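Local coordinates for protein transcriptional regulator, LacI family (Lactobacillus brevis, PDB 3JY6) that probably binds cis-regulatory DNA as a LacI-family transcription factor, the modelled part being its periplasmic-binding-protein-like domain, at residues D19-E24 and I232-F237; V103-F108 and I263-Q268; I13-D18 and I68-S73; V184-K189 and T214-T219. All coordinates share one frame; numbering follows the deposited sequence.

Contact 1: D19-E24 and I232-F237; sequences DYFSTE and ITQNPF
The planes of the Phe21 ring and the side-chain amide of Gln234 are 21° apart, although the two side chains cross at about a right angle. Phe21 CE1 sits 3.7 Å from Gln234 OE1, and CD1 of the same ring comes 3.6 Å from Pro236 CB. Within the helix start, Glu24 CG rests over one face of the Tyr20 ring, toward its rim. Phe21 has CG anti to the backbone N (chi1 179°), beside the carbonyl carbon, and from there the ring reaches Gln234. One turn on, Glu24 CB packs at 3.7 Å against Pro236 CG, and Glu24 OE1 comes to 3.8 Å from Phe237 CB. An alanine in place of Phe21 would probably leave the Gln234 amide without the ring beside it and open a gap next to Pro236. The first turn of helix 20-34 thus meets Gln234 and the start of helix 236-251 through van der Waals contacts of carbon, amide and carboxylate atoms, with no hydrogen bond between the segments. The polar end of Gln234 is served elsewhere, its NE2 bonding to Asp92 and Thr105, so the amide is held in place from outside this contact.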
loop_
_atom_site.group_PDB
_atom_site.type_symbol
_atom_site.label_atom_id
_atom_site.label_comp_id
_atom_site.label_asym_id
_atom_site.label_seq_id
_atom_site.Cartn_x
_atom_site.Cartn_y
_atom_site.Cartn_z
ATOM N N ASP A 19 -3.816 0.878 3.426
ATOM C CA ASP A 19 -4.834 1.100 2.407
ATOM C C ASP A 19 -4.226 1.836 1.223
ATOM O O ASP A 19 -3.684 2.927 1.373
ATOM C CB ASP A 19 -6.011 1.932 2.948
ATOM C CG ASP A 19 -6.688 1.294 4.153
ATOM O OD1 ASP A 19 -6.617 0.055 4.290
ATOM O OD2 ASP A 19 -7.308 2.029 4.959
ATOM N N TYR A 20 -4.327 1.233 0.045
ATOM C CA TYR A 20 -3.810 1.845 -1.172
ATOM C C TYR A 20 -4.460 3.227 -1.339
ATOM O O TYR A 20 -3.835 4.158 -1.848
ATOM C CB TYR A 20 -4.144 0.940 -2.356
ATOM C CG TYR A 20 -3.860 1.518 -3.723
ATOM C CD1 TYR A 20 -2.581 1.475 -4.281
ATOM C CD2 TYR A 20 -4.886 2.073 -4.480
ATOM C CE1 TYR A 20 -2.338 1.966 -5.559
ATOM C CE2 TYR A 20 -4.655 2.566 -5.757
ATOM C CZ TYR A 20 -3.379 2.507 -6.291
ATOM O OH TYR A 20 -3.153 2.986 -7.566
ATOM N N PHE A 21 -5.716 3.348 -0.907
ATOM C CA PHE A 21 -6.454 4.608 -0.995
ATOM C C PHE A 21 -5.696 5.739 -0.296
ATOM O O PHE A 21 -5.685 6.872 -0.762
ATOM C CB PHE A 21 -7.833 4.465 -0.338
ATOM C CG PHE A 21 -8.657 5.727 -0.356
ATOM C CD1 PHE A 21 -9.463 6.034 -1.450
ATOM C CD2 PHE A 21 -8.621 6.617 0.722
ATOM C CE1 PHE A 21 -10.229 7.207 -1.477
ATOM C CE2 PHE A 21 -9.379 7.795 0.710
ATOM C CZ PHE A 21 -10.191 8.095 -0.395
ATOM N N SER A 22 -5.076 5.418 0.832
ATOM C CA SER A 22 -4.340 6.399 1.609
ATOM C C SER A 22 -3.024 6.820 0.985
ATOM O O SER A 22 -2.723 8.009 0.892
ATOM C CB SER A 22 -4.073 5.861 3.014
ATOM O OG SER A 22 -5.274 5.819 3.747
ATOM N N THR A 23 -2.231 5.847 0.564
ATOM C CA THR A 23 -0.948 6.168 -0.025
ATOM C C THR A 23 -1.102 6.938 -1.316
ATOM O O THR A 23 -0.285 7.796 -1.600
ATOM C CB THR A 23 -0.108 4.907 -0.258
ATOM O OG1 THR A 23 -0.865 3.950 -1.010
ATOM C CG2 THR A 23 0.305 4.310 1.071
ATOM N N GLU A 24 -2.146 6.638 -2.088
ATOM C CA GLU A 24 -2.394 7.350 -3.349
ATOM C C GLU A 24 -2.876 8.742 -2.994
ATOM O O GLU A 24 -2.517 9.723 -3.645
ATOM C CB GLU A 24 -3.489 6.675 -4.207
ATOM C CG GLU A 24 -2.995 5.591 -5.138
ATOM C CD GLU A 24 -2.038 6.140 -6.173
ATOM O OE1 GLU A 24 -2.480 6.910 -7.052
ATOM O OE2 GLU A 24 -0.833 5.826 -6.105
ATOM N N ILE A 232 -15.579 -0.062 -8.907
ATOM C CA ILE A 232 -15.795 1.366 -8.684
ATOM C C ILE A 232 -14.544 2.016 -8.104
ATOM O O ILE A 232 -14.059 1.611 -7.049
ATOM C CB ILE A 232 -16.958 1.635 -7.720
ATOM C CG1 ILE A 232 -18.200 0.881 -8.176
ATOM C CG2 ILE A 232 -17.270 3.140 -7.717
ATOM C CD1 ILE A 232 -19.222 0.690 -7.067
ATOM N N THR A 233 -14.014 3.019 -8.794
ATOM C CA THR A 233 -12.807 3.677 -8.310
ATOM C C THR A 233 -13.152 5.032 -7.744
ATOM O O THR A 233 -13.963 5.751 -8.317
ATOM C CB THR A 233 -11.756 3.884 -9.428
ATOM O OG1 THR A 233 -12.255 4.824 -10.391
ATOM C CG2 THR A 233 -11.463 2.567 -10.137
ATOM N N GLN A 234 -12.541 5.370 -6.611
ATOM C CA GLN A 234 -12.768 6.668 -5.980
ATOM C C GLN A 234 -11.846 7.784 -6.470
ATOM O O GLN A 234 -12.087 8.941 -6.149
ATOM C CB GLN A 234 -12.616 6.556 -4.469
ATOM C CG GLN A 234 -13.884 6.222 -3.739
ATOM C CD GLN A 234 -13.642 6.073 -2.257
ATOM O OE1 GLN A 234 -13.168 5.030 -1.784
ATOM N NE2 GLN A 234 -13.945 7.126 -1.508
ATOM N N ASN A 235 -10.807 7.443 -7.243
ATOM C CA ASN A 235 -9.858 8.442 -7.748
ATOM C C ASN A 235 -9.117 9.072 -6.553
ATOM O O ASN A 235 -9.072 10.289 -6.427
ATOM C CB ASN A 235 -10.599 9.575 -8.485
ATOM C CG ASN A 235 -11.044 9.194 -9.885
ATOM O OD1 ASN A 235 -12.062 9.696 -10.388
ATOM N ND2 ASN A 235 -10.275 8.333 -10.535
ATOM N N PRO A 236 -8.531 8.253 -5.672
ATOM C CA PRO A 236 -7.814 8.788 -4.504
ATOM C C PRO A 236 -6.731 9.833 -4.784
ATOM O O PRO A 236 -6.559 10.780 -4.011
ATOM C CB PRO A 236 -7.262 7.533 -3.828
ATOM C CG PRO A 236 -7.125 6.561 -4.975
ATOM C CD PRO A 236 -8.390 6.792 -5.751
ATOM N N PHE A 237 -5.997 9.665 -5.879
ATOM C CA PHE A 237 -4.960 10.634 -6.216
ATOM C C PHE A 237 -5.650 11.979 -6.444
ATOM O O PHE A 237 -5.188 13.023 -5.966
ATOM C CB PHE A 237 -4.217 10.233 -7.501
ATOM C CG PHE A 237 -3.060 11.147 -7.846
ATOM C CD1 PHE A 237 -1.768 10.869 -7.396
ATOM C CD2 PHE A 237 -3.269 12.302 -8.612
ATOM C CE1 PHE A 237 -0.681 11.736 -7.708
ATOM C CE2 PHE A 237 -2.203 13.175 -8.928
ATOM C CZ PHE A 237 -0.908 12.888 -8.474
#

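Contact 2: V103-F108 and I263-Q268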
loop_
_atom_site.group_PDB
_atom_site.type_symbol
_atom_site.label_atom_id
_atom_site.label_comp_id
_atom_site.label_asym_id
_atom_site.label_seq_id
_atom_site.Cartn_x
_atom_site.Cartn_y
_atom_site.Cartn_z
ATOM N N VAL A 103 -13.511 17.108 1.097
ATOM C CA VAL A 103 -13.404 16.481 -0.205
ATOM C C VAL A 103 -13.962 15.077 0.004
ATOM O O VAL A 103 -13.417 14.275 0.775
ATOM C CB VAL A 103 -11.936 16.414 -0.684
ATOM C CG1 VAL A 103 -11.859 15.697 -2.053
ATOM C CG2 VAL A 103 -11.371 17.827 -0.795
ATOM N N VAL A 104 -15.063 14.780 -0.675
ATOM C CA VAL A 104 -15.696 13.485 -0.527
ATOM C C VAL A 104 -16.136 12.858 -1.848
ATOM O O VAL A 104 -16.117 13.491 -2.907
ATOM C CB VAL A 104 -16.954 13.587 0.378
ATOM C CG1 VAL A 104 -16.617 14.267 1.693
ATOM C CG2 VAL A 104 -18.054 14.356 -0.350
ATOM N N THR A 105 -16.562 11.607 -1.743
ATOM C CA THR A 105 -17.063 10.824 -2.870
ATOM C C THR A 105 -18.595 10.801 -2.762
ATOM O O THR A 105 -19.147 10.895 -1.668
ATOM C CB THR A 105 -16.564 9.351 -2.795
ATOM O OG1 THR A 105 -15.134 9.322 -2.801
ATOM C CG2 THR A 105 -17.103 8.536 -3.963
ATOM N N ASP A 106 -19.274 10.678 -3.897
ATOM C CA ASP A 106 -20.738 10.597 -3.916
ATOM C C ASP A 106 -21.038 9.132 -3.593
ATOM O O ASP A 106 -21.477 8.376 -4.456
ATOM C CB ASP A 106 -21.260 10.943 -5.311
ATOM C CG ASP A 106 -20.665 10.045 -6.393
ATOM O OD1 ASP A 106 -19.423 9.881 -6.422
ATOM O OD2 ASP A 106 -21.439 9.504 -7.209
ATOM N N ASN A 107 -20.794 8.747 -2.345
ATOM C CA ASN A 107 -20.978 7.370 -1.890
ATOM C C ASN A 107 -22.331 6.722 -2.145
ATOM O O ASN A 107 -22.388 5.567 -2.584
ATOM C CB ASN A 107 -20.636 7.285 -0.406
ATOM C CG ASN A 107 -19.164 7.514 -0.148
ATOM O OD1 ASN A 107 -18.334 6.660 -0.457
ATOM N ND2 ASN A 107 -18.829 8.676 0.403
ATOM N N PHE A 108 -23.404 7.459 -1.859
ATOM C CA PHE A 108 -24.767 6.964 -2.065
ATOM C C PHE A 108 -25.048 6.806 -3.557
ATOM O O PHE A 108 -25.415 5.721 -4.012
ATOM C CB PHE A 108 -25.789 7.928 -1.453
ATOM C CG PHE A 108 -27.224 7.563 -1.745
ATOM C CD1 PHE A 108 -27.824 6.478 -1.115
ATOM C CD2 PHE A 108 -27.973 8.309 -2.659
ATOM C CE1 PHE A 108 -29.155 6.133 -1.392
ATOM C CE2 PHE A 108 -29.295 7.976 -2.941
ATOM C CZ PHE A 108 -29.889 6.883 -2.306
ATOM N N ILE A 263 -16.120 14.525 -5.539
ATOM C CA ILE A 263 -15.340 13.910 -6.598
ATOM C C ILE A 263 -16.102 12.622 -6.905
ATOM O O ILE A 263 -15.992 11.639 -6.179
ATOM C CB ILE A 263 -13.913 13.564 -6.121
ATOM C CG1 ILE A 263 -13.163 14.842 -5.716
ATOM C CG2 ILE A 263 -13.170 12.817 -7.223
ATOM C CD1 ILE A 263 -12.938 15.822 -6.840
ATOM N N PRO A 264 -16.911 12.619 -7.973
ATOM C CA PRO A 264 -17.674 11.420 -8.328
ATOM C C PRO A 264 -16.825 10.180 -8.597
ATOM O O PRO A 264 -15.806 10.234 -9.288
ATOM C CB PRO A 264 -18.451 11.865 -9.557
ATOM C CG PRO A 264 -17.539 12.880 -10.173
ATOM C CD PRO A 264 -17.099 13.671 -8.983
ATOM N N ALA A 265 -17.242 9.062 -8.019
ATOM C CA ALA A 265 -16.535 7.812 -8.230
ATOM C C ALA A 265 -16.890 7.361 -9.640
ATOM O O ALA A 265 -17.892 7.801 -10.210
ATOM C CB ALA A 265 -16.989 6.763 -7.216
ATOM N N LYS A 266 -16.067 6.487 -10.200
ATOM C CA LYS A 266 -16.321 5.974 -11.531
ATOM C C LYS A 266 -16.420 4.451 -11.542
ATOM O O LYS A 266 -15.551 3.747 -11.020
ATOM C CB LYS A 266 -15.215 6.422 -12.495
ATOM C CG LYS A 266 -15.028 7.932 -12.597
ATOM C CD LYS A 266 -16.363 8.664 -12.819
ATOM C CE LYS A 266 -16.162 10.158 -13.056
ATOM N NZ LYS A 266 -15.329 10.818 -12.001
ATOM N N LEU A 267 -17.500 3.960 -12.141
ATOM C CA LEU A 267 -17.747 2.529 -12.302
ATOM C C LEU A 267 -16.976 2.212 -13.567
ATOM O O LEU A 267 -17.396 2.615 -14.647
ATOM C CB LEU A 267 -19.238 2.282 -12.534
ATOM C CG LEU A 267 -19.711 0.905 -13.023
ATOM C CD1 LEU A 267 -19.378 -0.145 -11.994
ATOM C CD2 LEU A 267 -21.214 0.936 -13.272
ATOM N N GLN A 268 -15.854 1.503 -13.448
ATOM C CA GLN A 268 -15.054 1.196 -14.622
ATOM C C GLN A 268 -14.892 -0.275 -14.999
ATOM O O GLN A 268 -14.337 -1.077 -14.241
ATOM C CB GLN A 268 -13.665 1.823 -14.489
ATOM C CG GLN A 268 -12.846 1.273 -13.330
ATOM C CD GLN A 268 -11.389 1.681 -13.414
ATOM O OE1 GLN A 268 -11.070 2.867 -13.540
ATOM N NE2 GLN A 268 -10.493 0.698 -13.346
#
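Asp106 holds CG between its own backbone N and carbonyl carbon (chi1 57°), a crowded position, and OD1, turned further by chi2, meets Ala265. The N-H of Ala265 is taken at 2.8 Å by Asp106 OD1 through its syn lone pair, with 156° at the hydrogen, and Pro264 CA lies only 3.0 Å from the same oxygen. Thr105 has OG1 beside the backbone N (chi1 -59°), which leaves CG2 anti to that N; Thr105 CG2 lies 3.7 Å from Ala265 CB, while Thr105 OG1 bonds to Gln234. Upstream the backbones join directly: Ile263 N gives an almost straight bond to Val104 O, 2.8 Å long. Beyond it a CA-H of Thr105 points at Ile263 O, the carbon 3.6 Å from the oxygen. Val103 CG1 and Ile263 CG1 add apolar packing at 4.0 Å. Asp106 is also the centre of an inverse gamma turn, where the chain bends into helix 107-119. Both segments are leaving the same parallel sheet, strand 102-104 beside 260-262, and head for the other lobe. Neighbouring crossover segments of this kind form the hinge of the two-lobed periplasmic-binding-protein fold that LacI-family regulators share.

Contact 3: I13-D18 and I68-S73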
loop_
_atom_site.group_PDB
_atom_site.type_symbol
_atom_site.label_atom_id
_atom_site.label_comp_id
_atom_site.label_asym_id
_atom_site.label_seq_id
_atom_site.Cartn_x
_atom_site.Cartn_y
_atom_site.Cartn_z
ATOM N N ILE A 13 -2.827 13.042 7.859
ATOM C CA ILE A 13 -3.064 11.868 8.702
ATOM C C ILE A 13 -4.056 10.939 8.016
ATOM O O ILE A 13 -5.205 11.313 7.797
ATOM C CB ILE A 13 -3.646 12.248 10.097
ATOM C CG1 ILE A 13 -2.665 13.122 10.876
ATOM C CG2 ILE A 13 -3.885 10.995 10.923
ATOM C CD1 ILE A 13 -3.180 13.502 12.298
ATOM N N VAL A 14 -3.614 9.731 7.669
ATOM C CA VAL A 14 -4.524 8.780 7.031
ATOM C C VAL A 14 -4.972 7.723 8.035
ATOM O O VAL A 14 -4.304 7.481 9.040
ATOM C CB VAL A 14 -3.876 8.092 5.803
ATOM C CG1 VAL A 14 -3.441 9.153 4.816
ATOM C CG2 VAL A 14 -2.688 7.232 6.226
ATOM N N ALA A 15 -6.123 7.116 7.764
ATOM C CA ALA A 15 -6.679 6.088 8.628
ATOM C C ALA A 15 -5.717 4.917 8.807
ATOM O O ALA A 15 -5.496 4.448 9.916
ATOM C CB ALA A 15 -8.031 5.604 8.048
ATOM N N ASN A 16 -5.128 4.454 7.714
ATOM C CA ASN A 16 -4.192 3.329 7.775
ATOM C C ASN A 16 -3.356 3.313 6.489
ATOM O O ASN A 16 -3.900 3.255 5.387
ATOM C CB ASN A 16 -4.967 2.016 7.907
ATOM C CG ASN A 16 -4.073 0.838 8.252
ATOM O OD1 ASN A 16 -2.886 0.815 7.912
ATOM N ND2 ASN A 16 -4.646 -0.159 8.915
ATOM N N ILE A 17 -2.037 3.376 6.615
ATOM C CA ILE A 17 -1.234 3.375 5.410
ATOM C C ILE A 17 -1.273 2.068 4.618
ATOM O O ILE A 17 -0.795 2.028 3.489
ATOM C CB ILE A 17 0.240 3.754 5.690
ATOM C CG1 ILE A 17 0.839 2.835 6.752
ATOM C CG2 ILE A 17 0.318 5.224 6.093
ATOM C CD1 ILE A 17 2.320 3.033 6.909
ATOM N N ASP A 18 -1.838 1.006 5.191
ATOM C CA ASP A 18 -1.941 -0.261 4.457
ATOM C C ASP A 18 -2.956 -0.132 3.333
ATOM O O ASP A 18 -2.973 -0.948 2.417
ATOM C CB ASP A 18 -2.391 -1.406 5.356
ATOM C CG ASP A 18 -1.337 -1.814 6.348
ATOM O OD1 ASP A 18 -0.144 -1.922 5.958
ATOM O OD2 ASP A 18 -1.706 -2.044 7.523
ATOM N N ILE A 68 -4.354 17.824 6.730
ATOM C CA ILE A 68 -5.298 17.215 5.807
ATOM C C ILE A 68 -5.697 15.953 6.558
ATOM O O ILE A 68 -4.859 15.092 6.867
ATOM C CB ILE A 68 -4.665 16.899 4.449
ATOM C CG1 ILE A 68 -4.189 18.205 3.797
ATOM C CG2 ILE A 68 -5.679 16.206 3.569
ATOM C CD1 ILE A 68 -3.648 18.062 2.400
ATOM N N LEU A 69 -6.980 15.864 6.879
ATOM C CA LEU A 69 -7.478 14.759 7.680
ATOM C C LEU A 69 -8.275 13.686 6.944
ATOM O O LEU A 69 -9.363 13.944 6.430
ATOM C CB LEU A 69 -8.324 15.346 8.811
ATOM C CG LEU A 69 -8.748 14.507 10.007
ATOM C CD1 LEU A 69 -7.522 14.128 10.835
ATOM C CD2 LEU A 69 -9.733 15.322 10.857
ATOM N N GLN A 70 -7.732 12.476 6.894
ATOM C CA GLN A 70 -8.421 11.369 6.245
ATOM C C GLN A 70 -8.515 10.285 7.308
ATOM O O GLN A 70 -8.214 9.113 7.055
ATOM C CB GLN A 70 -7.618 10.873 5.029
ATOM C CG GLN A 70 -8.382 9.925 4.085
ATOM C CD GLN A 70 -8.087 8.463 4.338
ATOM O OE1 GLN A 70 -6.937 8.025 4.259
ATOM N NE2 GLN A 70 -9.131 7.691 4.633
ATOM N N SER A 71 -8.910 10.694 8.511
ATOM C CA SER A 71 -9.022 9.773 9.631
ATOM C C SER A 71 -10.291 9.892 10.477
ATOM O O SER A 71 -11.295 10.445 10.030
ATOM C CB SER A 71 -7.779 9.898 10.508
ATOM O OG SER A 71 -7.133 11.132 10.258
ATOM N N PHE A 72 -10.217 9.386 11.705
ATOM C CA PHE A 72 -11.352 9.329 12.630
ATOM C C PHE A 72 -11.713 10.523 13.520
ATOM O O PHE A 72 -12.859 10.639 13.937
ATOM C CB PHE A 72 -11.164 8.115 13.536
ATOM C CG PHE A 72 -10.440 6.970 12.881
ATOM C CD1 PHE A 72 -11.044 6.234 11.863
ATOM C CD2 PHE A 72 -9.150 6.619 13.291
ATOM C CE1 PHE A 72 -10.375 5.155 11.261
ATOM C CE2 PHE A 72 -8.474 5.550 12.701
ATOM C CZ PHE A 72 -9.086 4.815 11.685
ATOM N N SER A 73 -10.755 11.388 13.831
ATOM C CA SER A 73 -11.003 12.537 14.707
ATOM C C SER A 73 -12.159 13.450 14.324
ATOM O O SER A 73 -12.229 13.929 13.183
ATOM C CB SER A 73 -9.740 13.393 14.819
ATOM O OG SER A 73 -8.728 12.731 15.541
#
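Ser71 turns its hydroxyl back onto the neighbouring strand with an almost eclipsed side chain (chi1 20°), leaving Ser71 OG 3.1 Å from Ile13 O and 3.3 Å from Ile13 CG2. Ile13 O is in any case already used by the backbone, taking the N-H of Gln70 at 2.9 Å. One step earlier Ile13 N donates to Ile68 O over 3.1 Å; these backbone bonds pair strands 9-14 and 66-70 in parallel, Ile13 beside Leu69 and Val14 beside Gln70. On the face that carries Val14 and Gln70, the glutamine chain bends at chi2 (-98°, away from a staggered value), which turns CD aside. Gln70 OE1 lies 3.4 Å from Val14 CB. That oxygen is not left to carbon neighbours alone, because Ser22 OG of helix 20-34 bonds to it. Beyond the strand ends, Ala15 CB packs on Phe72 CZ at 3.9 Å, approaching the ring obliquely. Asn16 then closes an Asx turn: its OD1 receives Asp18 N at 2.9 Å, the donor standing above the plane of the amide. Asn16 OD1 also accepts from Lys27 NZ of the second subunit. At the carboxyl ends of these two adjacent inner strands, then, the backbone satisfies Ile13 and Ile68, while side chains from farther off take over beyond them: Ser22 for Gln70 OE1, which ties the sheet to helix 20-34, Arg93 for Ser71 O, and Lys27 of the second subunit for Asn16, which links the loop to the other half of the dimer.

Contact 4: V184-K189 and T214-T219; sequences VAFALK and TGFADT
Phe186 and Thr214 carry the tight half of this contact: Thr214 CG2 sits over one face of the phenyl ring, 3.9 Å from its centroid. With CG anti to the backbone N (chi1 -159°), the side chain of Phe186 lies alongside the threonine, and Phe216 CE2 comes to the edge of its ring, 3.7 Å from Phe186 CE2. Three backbone bonds join the segments. Thr214 N bonds to Ala185 O at 3.0 Å, Ala187 N to Thr214 O at 3.1 Å, and Phe216 N to Ala187 O at 3.2 Å. Ala187 O is also just 3.0 Å from Gly215 CA, where the backbone (phi 158°) suits a glycine. An alanine at Phe186 would probably leave the Thr214 methyl without its ring face and open a gap beside Phe216. Toward Lys189 the fit slackens: Leu188 O stands 4.0 Å from Phe216 CB, and the fully extended lysine side chain, on a partly exposed residue, ends in a salt bridge with Glu160. Strands 183-187 and 211-215 are parallel neighbours joined through helices 190-196 and 198-202, a beta-alpha-beta crossover in the parallel sheet of a Rossmann-like lobe.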
loop_
_atom_site.group_PDB
_atom_site.type_symbol
_atom_site.label_atom_id
_atom_site.label_comp_id
_atom_site.label_asym_id
_atom_site.label_seq_id
_atom_site.Cartn_x
_atom_site.Cartn_y
_atom_site.Cartn_z
ATOM N N VAL A 184 -24.520 -10.652 -7.073
ATOM C CA VAL A 184 -23.346 -9.781 -7.124
ATOM C C VAL A 184 -22.787 -9.685 -5.704
ATOM O O VAL A 184 -23.503 -9.270 -4.783
ATOM C CB VAL A 184 -23.657 -8.310 -7.466
ATOM C CG1 VAL A 184 -22.536 -7.733 -8.310
ATOM C CG2 VAL A 184 -25.007 -8.164 -8.082
ATOM N N ALA A 185 -21.525 -10.057 -5.528
ATOM C CA ALA A 185 -20.888 -9.930 -4.225
ATOM C C ALA A 185 -20.329 -8.499 -4.307
ATOM O O ALA A 185 -19.485 -8.210 -5.158
ATOM C CB ALA A 185 -19.767 -10.952 -4.078
ATOM N N PHE A 186 -20.823 -7.609 -3.447
ATOM C CA PHE A 186 -20.428 -6.195 -3.453
ATOM C C PHE A 186 -19.626 -5.808 -2.196
ATOM O O PHE A 186 -20.171 -5.713 -1.098
ATOM C CB PHE A 186 -21.712 -5.360 -3.567
ATOM C CG PHE A 186 -21.524 -3.944 -4.077
ATOM C CD1 PHE A 186 -22.545 -3.345 -4.819
ATOM C CD2 PHE A 186 -20.403 -3.190 -3.759
ATOM C CE1 PHE A 186 -22.453 -2.020 -5.234
ATOM C CE2 PHE A 186 -20.297 -1.867 -4.164
ATOM C CZ PHE A 186 -21.324 -1.277 -4.903
ATOM N N ALA A 187 -18.325 -5.602 -2.373
ATOM C CA ALA A 187 -17.446 -5.217 -1.273
ATOM C C ALA A 187 -17.477 -3.696 -1.110
ATOM O O ALA A 187 -17.273 -2.953 -2.070
ATOM C CB ALA A 187 -16.016 -5.691 -1.554
ATOM N N LEU A 188 -17.744 -3.241 0.109
ATOM C CA LEU A 188 -17.790 -1.815 0.399
ATOM C C LEU A 188 -16.409 -1.238 0.673
ATOM O O LEU A 188 -16.233 -0.023 0.697
ATOM C CB LEU A 188 -18.716 -1.553 1.585
ATOM C CG LEU A 188 -20.134 -1.088 1.237
ATOM C CD1 LEU A 188 -20.700 -1.883 0.068
ATOM C CD2 LEU A 188 -20.997 -1.208 2.474
ATOM N N LYS A 189 -15.424 -2.109 0.853
ATOM C CA LYS A 189 -14.062 -1.671 1.122
ATOM C C LYS A 189 -13.084 -2.525 0.338
ATOM O O LYS A 189 -13.269 -3.732 0.193
ATOM C CB LYS A 189 -13.759 -1.759 2.627
ATOM C CG LYS A 189 -12.454 -1.085 3.038
ATOM C CD LYS A 189 -12.196 -1.174 4.543
ATOM C CE LYS A 189 -10.895 -0.449 4.926
ATOM N NZ LYS A 189 -10.603 -0.492 6.396
ATOM N N THR A 214 -18.147 -7.001 -7.510
ATOM C CA THR A 214 -17.696 -5.642 -7.700
ATOM C C THR A 214 -17.387 -5.066 -6.326
ATOM O O THR A 214 -17.433 -5.773 -5.318
ATOM C CB THR A 214 -18.809 -4.808 -8.339
ATOM O OG1 THR A 214 -18.331 -3.484 -8.627
ATOM C CG2 THR A 214 -20.003 -4.736 -7.386
ATOM N N GLY A 215 -17.103 -3.773 -6.296
ATOM C CA GLY A 215 -16.812 -3.112 -5.043
ATOM C C GLY A 215 -16.018 -1.839 -5.256
ATOM O O GLY A 215 -15.693 -1.477 -6.394
ATOM N N PHE A 216 -15.724 -1.156 -4.153
ATOM C CA PHE A 216 -14.926 0.064 -4.189
ATOM C C PHE A 216 -13.487 -0.411 -4.051
ATOM O O PHE A 216 -13.108 -0.958 -3.012
ATOM C CB PHE A 216 -15.310 0.977 -3.026
ATOM C CG PHE A 216 -16.669 1.598 -3.172
ATOM C CD1 PHE A 216 -16.798 2.934 -3.543
ATOM C CD2 PHE A 216 -17.823 0.845 -2.947
ATOM C CE1 PHE A 216 -18.060 3.516 -3.690
ATOM C CE2 PHE A 216 -19.080 1.416 -3.093
ATOM C CZ PHE A 216 -19.201 2.756 -3.464
ATOM N N ALA A 217 -12.703 -0.220 -5.109
ATOM C CA ALA A 217 -11.312 -0.645 -5.141
ATOM C C ALA A 217 -10.561 0.156 -6.195
ATOM O O ALA A 217 -11.075 0.378 -7.284
ATOM C CB ALA A 217 -11.239 -2.130 -5.474
ATOM N N ASP A 218 -9.342 0.579 -5.878
ATOM C CA ASP A 218 -8.560 1.361 -6.827
ATOM C C ASP A 218 -7.291 0.664 -7.323
ATOM O O ASP A 218 -6.719 1.062 -8.339
ATOM C CB ASP A 218 -8.231 2.727 -6.216
ATOM C CG ASP A 218 -9.480 3.579 -5.991
ATOM O OD1 ASP A 218 -10.041 4.097 -6.987
ATOM O OD2 ASP A 218 -9.913 3.718 -4.823
ATOM N N THR A 219 -6.868 -0.382 -6.620
ATOM C CA THR A 219 -5.679 -1.124 -7.000
ATOM C C THR A 219 -5.829 -1.757 -8.391
ATOM O O THR A 219 -6.877 -2.315 -8.722
ATOM C CB THR A 219 -5.389 -2.227 -5.996
ATOM O OG1 THR A 219 -4.886 -1.673 -4.771
ATOM C CG2 THR A 219 -4.393 -3.127 -6.570
#

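Overall arrangement
The modelled chain folds into two lobes, each built on a parallel sheet. Contact 3 belongs to the six-stranded one, which contact 2 also reaches through strand 102-104; contact 4, its centre about 20 Å from that of contact 3, belongs to the four-stranded one. Contacts 1 and 2, centres about 11 Å apart, meet where strands 231-233 and 266-268 pair antiparallel. Contact 1 also touches contact 3 through Ser22 and Gln70, and contact 4 through Ile232 and Gly215. Along the chain, contact 3 closes before contact 2 opens, and contact 4 is nested inside the loops closed by contacts 1 and 2. The segments of contacts 1 and 2 alternate, and their crossing strands run between the lobes, consistent with the multi-strand hinge of this family.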